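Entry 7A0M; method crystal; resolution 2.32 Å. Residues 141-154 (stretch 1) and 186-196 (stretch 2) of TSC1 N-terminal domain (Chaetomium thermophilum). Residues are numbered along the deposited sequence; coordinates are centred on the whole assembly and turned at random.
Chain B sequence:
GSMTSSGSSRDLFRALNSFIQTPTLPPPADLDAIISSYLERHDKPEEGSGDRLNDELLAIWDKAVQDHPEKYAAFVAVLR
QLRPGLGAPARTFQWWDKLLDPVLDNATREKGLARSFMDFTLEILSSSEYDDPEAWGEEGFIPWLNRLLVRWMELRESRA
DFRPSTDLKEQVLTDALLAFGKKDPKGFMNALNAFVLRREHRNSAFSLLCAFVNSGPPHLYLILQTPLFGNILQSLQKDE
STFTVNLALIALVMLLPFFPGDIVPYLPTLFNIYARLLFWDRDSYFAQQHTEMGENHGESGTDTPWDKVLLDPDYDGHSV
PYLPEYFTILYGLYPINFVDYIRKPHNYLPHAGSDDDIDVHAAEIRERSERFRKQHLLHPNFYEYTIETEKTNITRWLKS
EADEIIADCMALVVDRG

Stretch 1 141-154: FIPWLNRLLVRWME
Stretch 2, residues 186-196: KGFMNALNAFV

How are the two backbones laid against each other? Both are helical stretches of one chain, the first starting at Ile142, the second running through 186-196 and already under way before Lys186, and Phe141 stands at the N-cap of the first. Phi and psi stay near -65° and -40° through most of both, with Met153 at -88°/-15°. Their N-to-C directions diverge by 45° (signed crossing angle -45°), and the axes come within 9.2 Å. The CA atoms of Ile142 and Gly187 lie 5.6 Å apart, those of Leu145 and Phe188 6.8 Å, and those of Leu149 and Leu192 7.7 Å, so the gap widens along this register.

What meets at the Ile142 end, where the backbones lie closest? Gly187 has no side chain, and Ile142 and Leu145 pack against its backbone. Ile142 (chi1 m, chi2 t) brings CG1 to 3.8 Å from Gly187 O, and Leu145 (m, t) sets CD1 3.6 Å from the same Gly187 O. Both partners are aliphatic carbons, so these are packing contacts; the oxygen itself accepts the helical bond from Ala191 N, with Ala191 N 3.1 Å from Gly187 O. Leu145 CD2 also meets Phe188 CD1 at 3.6 Å, at the edge of the Phe188 ring; the CA-to-CB bond of Phe188 points away (chi1 t, chi2 83°).

Which bump fills which hollow at the middle? The methyl of Ala191 is the knob, seated among Ile142, Leu145, Asn146 and Leu149. Its CB lies 4.4 Å from Ile142 CG2, 4.2 Å from Leu145 CB, 3.6 Å from Leu149 CD1 and 3.4 Å from Asn146 OD1. Leu149 (m, t) points toward the partner helix, with its CD2 4.2 Å from Leu192 CD1; Leu192 takes t, p.

How is the wider end filled? Phe195 (chi1 m, chi2 87°) gives the largest covered area, its ring spanning the space beside Leu149, Val150 and Met153. Leu149 CB touches Phe195 CE1 at 3.5 Å, and Val150 CG2 reaches Phe195 CZ at 3.6 Å, near the ring plane at its edge. Selenomethionine Met153 (m, m, t) places CG 3.5 Å from Phe195 CD2 and CE 4.0 Å from Leu192 CD1; its SE lies 4.9 Å from the Phe195 ring centroid, 44° off the normal, an oblique chalcogen-aromatic approach. No hydrogen bond crosses between the stretches: 553 Å² of buried surface, summed over both sides, rests on largely apolar shape matching.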

# COMPACT_ATOMS: atom_id res chain seq x y z
N PHE B 141 4.83 -0.48 -46.23
CA PHE B 141 6.05 0.32 -46.21
C PHE B 141 7.28 -0.48 -45.80
O PHE B 141 8.34 0.13 -45.56
CB PHE B 141 5.87 1.53 -45.29
CG PHE B 141 5.02 2.62 -45.88
CD1 PHE B 141 5.48 3.37 -46.95
CD2 PHE B 141 3.76 2.89 -45.37
CE1 PHE B 141 4.71 4.38 -47.50
CE2 PHE B 141 2.98 3.89 -45.92
CZ PHE B 141 3.45 4.64 -46.98
N ILE B 142 7.17 -1.80 -45.70
CA ILE B 142 8.30 -2.62 -45.24
C ILE B 142 9.55 -2.44 -46.10
O ILE B 142 10.64 -2.26 -45.53
CB ILE B 142 7.87 -4.09 -45.13
CG1 ILE B 142 6.92 -4.29 -43.95
CG2 ILE B 142 9.08 -5.00 -45.00
CD1 ILE B 142 6.61 -5.73 -43.64
N PRO B 143 9.48 -2.46 -47.44
CA PRO B 143 10.72 -2.28 -48.23
C PRO B 143 11.38 -0.94 -47.99
O PRO B 143 12.62 -0.85 -48.06
CB PRO B 143 10.24 -2.43 -49.68
CG PRO B 143 8.80 -2.09 -49.63
CD PRO B 143 8.32 -2.66 -48.33
N TRP B 144 10.60 0.10 -47.72
CA TRP B 144 11.17 1.38 -47.32
C TRP B 144 11.88 1.23 -45.98
O TRP B 144 13.02 1.67 -45.81
CB TRP B 144 10.04 2.41 -47.19
CG TRP B 144 9.17 2.58 -48.41
CD1 TRP B 144 8.13 1.77 -48.76
CD2 TRP B 144 9.15 3.67 -49.34
NE1 TRP B 144 7.52 2.24 -49.89
CE2 TRP B 144 8.11 3.42 -50.26
CE3 TRP B 144 9.92 4.83 -49.49
CZ2 TRP B 144 7.84 4.27 -51.33
CZ3 TRP B 144 9.64 5.68 -50.56
CH2 TRP B 144 8.61 5.39 -51.46
N LEU B 145 11.20 0.61 -45.02
CA LEU B 145 11.73 0.45 -43.67
C LEU B 145 12.97 -0.44 -43.65
O LEU B 145 13.95 -0.12 -42.95
CB LEU B 145 10.63 -0.13 -42.78
CG LEU B 145 9.52 0.85 -42.40
CD1 LEU B 145 8.25 0.11 -42.05
CD2 LEU B 145 9.97 1.73 -41.25
N ASN B 146 12.95 -1.55 -44.38
CA ASN B 146 14.09 -2.46 -44.37
C ASN B 146 15.36 -1.78 -44.87
O ASN B 146 16.45 -1.99 -44.32
CB ASN B 146 13.80 -3.71 -45.21
CG ASN B 146 12.83 -4.65 -44.53
OD1 ASN B 146 12.65 -4.61 -43.31
ND2 ASN B 146 12.23 -5.54 -45.31
N ARG B 147 15.24 -0.96 -45.91
CA ARG B 147 16.39 -0.18 -46.38
C ARG B 147 16.88 0.76 -45.29
O ARG B 147 18.09 0.88 -45.06
CB ARG B 147 16.02 0.58 -47.64
CG ARG B 147 16.19 -0.22 -48.92
CD ARG B 147 17.63 -0.17 -49.39
NE ARG B 147 17.84 0.93 -50.33
CZ ARG B 147 18.99 1.58 -50.47
NH1 ARG B 147 20.03 1.25 -49.72
NH2 ARG B 147 19.09 2.56 -51.35
N LEU B 148 15.96 1.45 -44.61
CA LEU B 148 16.34 2.33 -43.52
C LEU B 148 16.90 1.54 -42.34
O LEU B 148 17.87 1.96 -41.70
CB LEU B 148 15.14 3.16 -43.08
CG LEU B 148 14.56 4.15 -44.09
CD1 LEU B 148 13.40 4.90 -43.48
CD2 LEU B 148 15.63 5.12 -44.55
N LEU B 149 16.28 0.40 -42.02
CA LEU B 149 16.71 -0.40 -40.87
C LEU B 149 18.13 -0.91 -41.05
O LEU B 149 18.97 -0.76 -40.16
CB LEU B 149 15.75 -1.56 -40.64
CG LEU B 149 14.45 -1.20 -39.92
CD1 LEU B 149 13.48 -2.37 -39.96
CD2 LEU B 149 14.75 -0.79 -38.49
N VAL B 150 18.41 -1.53 -42.20
CA VAL B 150 19.74 -2.10 -42.43
C VAL B 150 20.82 -1.03 -42.29
O VAL B 150 21.86 -1.26 -41.66
CB VAL B 150 19.79 -2.78 -43.81
CG1 VAL B 150 21.22 -2.80 -44.35
CG2 VAL B 150 19.25 -4.20 -43.73
N ARG B 151 20.58 0.15 -42.84
CA ARG B 151 21.55 1.23 -42.69
C ARG B 151 21.61 1.76 -41.26
O ARG B 151 22.66 2.24 -40.82
CB ARG B 151 21.22 2.31 -43.70
CG ARG B 151 21.23 1.69 -45.08
CD ARG B 151 22.25 2.31 -45.98
NE ARG B 151 22.14 1.77 -47.32
CZ ARG B 151 22.59 0.56 -47.65
NH1 ARG B 151 23.17 -0.19 -46.72
NH2 ARG B 151 22.50 0.12 -48.89
N TRP B 152 20.49 1.72 -40.54
CA TRP B 152 20.49 2.18 -39.16
C TRP B 152 21.21 1.22 -38.23
O TRP B 152 21.69 1.64 -37.17
CB TRP B 152 19.06 2.41 -38.68
CG TRP B 152 18.97 3.11 -37.38
CD1 TRP B 152 18.96 4.46 -37.17
CD2 TRP B 152 18.86 2.50 -36.08
NE1 TRP B 152 18.87 4.73 -35.83
CE2 TRP B 152 18.80 3.55 -35.14
CE3 TRP B 152 18.82 1.18 -35.63
CZ2 TRP B 152 18.70 3.31 -33.77
CZ3 TRP B 152 18.71 0.95 -34.28
CH2 TRP B 152 18.65 2.00 -33.36
N MSE B 153 21.31 -0.06 -38.60
CA MSE B 153 21.96 -1.06 -37.74
C MSE B 153 23.46 -1.15 -37.98
O MSE B 153 24.20 -1.73 -37.19
CB MSE B 153 21.32 -2.43 -37.95
CG MSE B 153 19.84 -2.50 -37.63
SE MSE B 153 19.46 -2.69 -35.72
CE MSE B 153 17.51 -2.60 -35.80
N GLU B 154 23.91 -0.56 -39.09
CA GLU B 154 25.32 -0.58 -39.46
C GLU B 154 26.18 0.17 -38.45
O GLU B 154 26.01 1.37 -38.25
CB GLU B 154 25.51 0.02 -40.86
CG GLU B 154 24.91 -0.81 -41.97
CD GLU B 154 24.94 -0.10 -43.31
OE1 GLU B 154 25.53 0.99 -43.40
OE2 GLU B 154 24.37 -0.64 -44.29
N LYS B 186 2.18 -1.07 -37.85
CA LYS B 186 2.31 -2.52 -37.95
C LYS B 186 3.47 -2.91 -38.85
O LYS B 186 4.24 -3.82 -38.53
CB LYS B 186 1.01 -3.14 -38.47
CG LYS B 186 1.10 -4.63 -38.73
CD LYS B 186 -0.25 -5.24 -39.07
CE LYS B 186 -0.09 -6.66 -39.58
NZ LYS B 186 0.86 -7.45 -38.75
N GLY B 187 3.62 -2.23 -39.99
CA GLY B 187 4.75 -2.51 -40.87
C GLY B 187 6.08 -2.21 -40.22
O GLY B 187 7.07 -2.90 -40.46
N PHE B 188 6.13 -1.16 -39.39
CA PHE B 188 7.37 -0.84 -38.68
C PHE B 188 7.79 -1.97 -37.76
O PHE B 188 8.98 -2.31 -37.67
CB PHE B 188 7.21 0.46 -37.89
CG PHE B 188 8.44 0.85 -37.12
CD1 PHE B 188 9.47 1.54 -37.74
CD2 PHE B 188 8.57 0.51 -35.78
CE1 PHE B 188 10.60 1.90 -37.03
CE2 PHE B 188 9.71 0.86 -35.08
CZ PHE B 188 10.72 1.56 -35.70
N MSE B 189 6.83 -2.58 -37.07
CA MSE B 189 7.14 -3.59 -36.06
C MSE B 189 7.32 -4.97 -36.68
O MSE B 189 8.01 -5.82 -36.12
CB MSE B 189 6.05 -3.60 -34.99
CG MSE B 189 6.03 -2.31 -34.17
SE MSE B 189 4.63 -2.23 -32.81
CE MSE B 189 3.08 -2.04 -33.97
N ASN B 190 6.69 -5.20 -37.83
CA ASN B 190 6.98 -6.41 -38.60
C ASN B 190 8.42 -6.40 -39.11
O ASN B 190 9.14 -7.40 -39.01
CB ASN B 190 6.00 -6.56 -39.76
CG ASN B 190 4.81 -7.44 -39.42
OD1 ASN B 190 3.66 -7.06 -39.65
ND2 ASN B 190 5.09 -8.61 -38.87
N ALA B 191 8.85 -5.26 -39.66
CA ALA B 191 10.21 -5.15 -40.16
C ALA B 191 11.23 -5.19 -39.03
O ALA B 191 12.33 -5.74 -39.20
CB ALA B 191 10.36 -3.86 -40.97
N LEU B 192 10.88 -4.63 -37.87
CA LEU B 192 11.81 -4.64 -36.74
C LEU B 192 11.97 -6.04 -36.16
O LEU B 192 13.03 -6.36 -35.61
CB LEU B 192 11.33 -3.67 -35.66
CG LEU B 192 12.28 -3.45 -34.48
CD1 LEU B 192 13.57 -2.79 -34.94
CD2 LEU B 192 11.61 -2.63 -33.39
N ASN B 193 10.94 -6.88 -36.28
CA ASN B 193 11.00 -8.22 -35.70
C ASN B 193 12.13 -9.05 -36.29
O ASN B 193 12.72 -9.88 -35.60
CB ASN B 193 9.66 -8.93 -35.90
CG ASN B 193 9.64 -10.32 -35.30
OD1 ASN B 193 9.53 -10.49 -34.08
ND2 ASN B 193 9.75 -11.33 -36.15
N ALA B 194 12.44 -8.84 -37.58
CA ALA B 194 13.55 -9.57 -38.20
C ALA B 194 14.87 -9.26 -37.51
O ALA B 194 15.71 -10.15 -37.33
CB ALA B 194 13.62 -9.24 -39.69
N PHE B 195 15.08 -8.00 -37.13
CA PHE B 195 16.31 -7.62 -36.43
C PHE B 195 16.30 -8.01 -34.96
O PHE B 195 17.37 -8.16 -34.37
CB PHE B 195 16.56 -6.12 -36.58
CG PHE B 195 16.92 -5.70 -37.97
CD1 PHE B 195 15.94 -5.40 -38.90
CD2 PHE B 195 18.25 -5.59 -38.35
CE1 PHE B 195 16.28 -5.01 -40.19
CE2 PHE B 195 18.60 -5.20 -39.63
CZ PHE B 195 17.61 -4.91 -40.55
N VAL B 196 15.12 -8.18 -34.36
CA VAL B 196 15.05 -8.67 -32.99
C VAL B 196 15.47 -10.14 -32.93
O VAL B 196 16.07 -10.58 -31.94
CB VAL B 196 13.64 -8.45 -32.41
CG1 VAL B 196 13.54 -9.01 -31.00
CG2 VAL B 196 13.30 -6.97 -32.42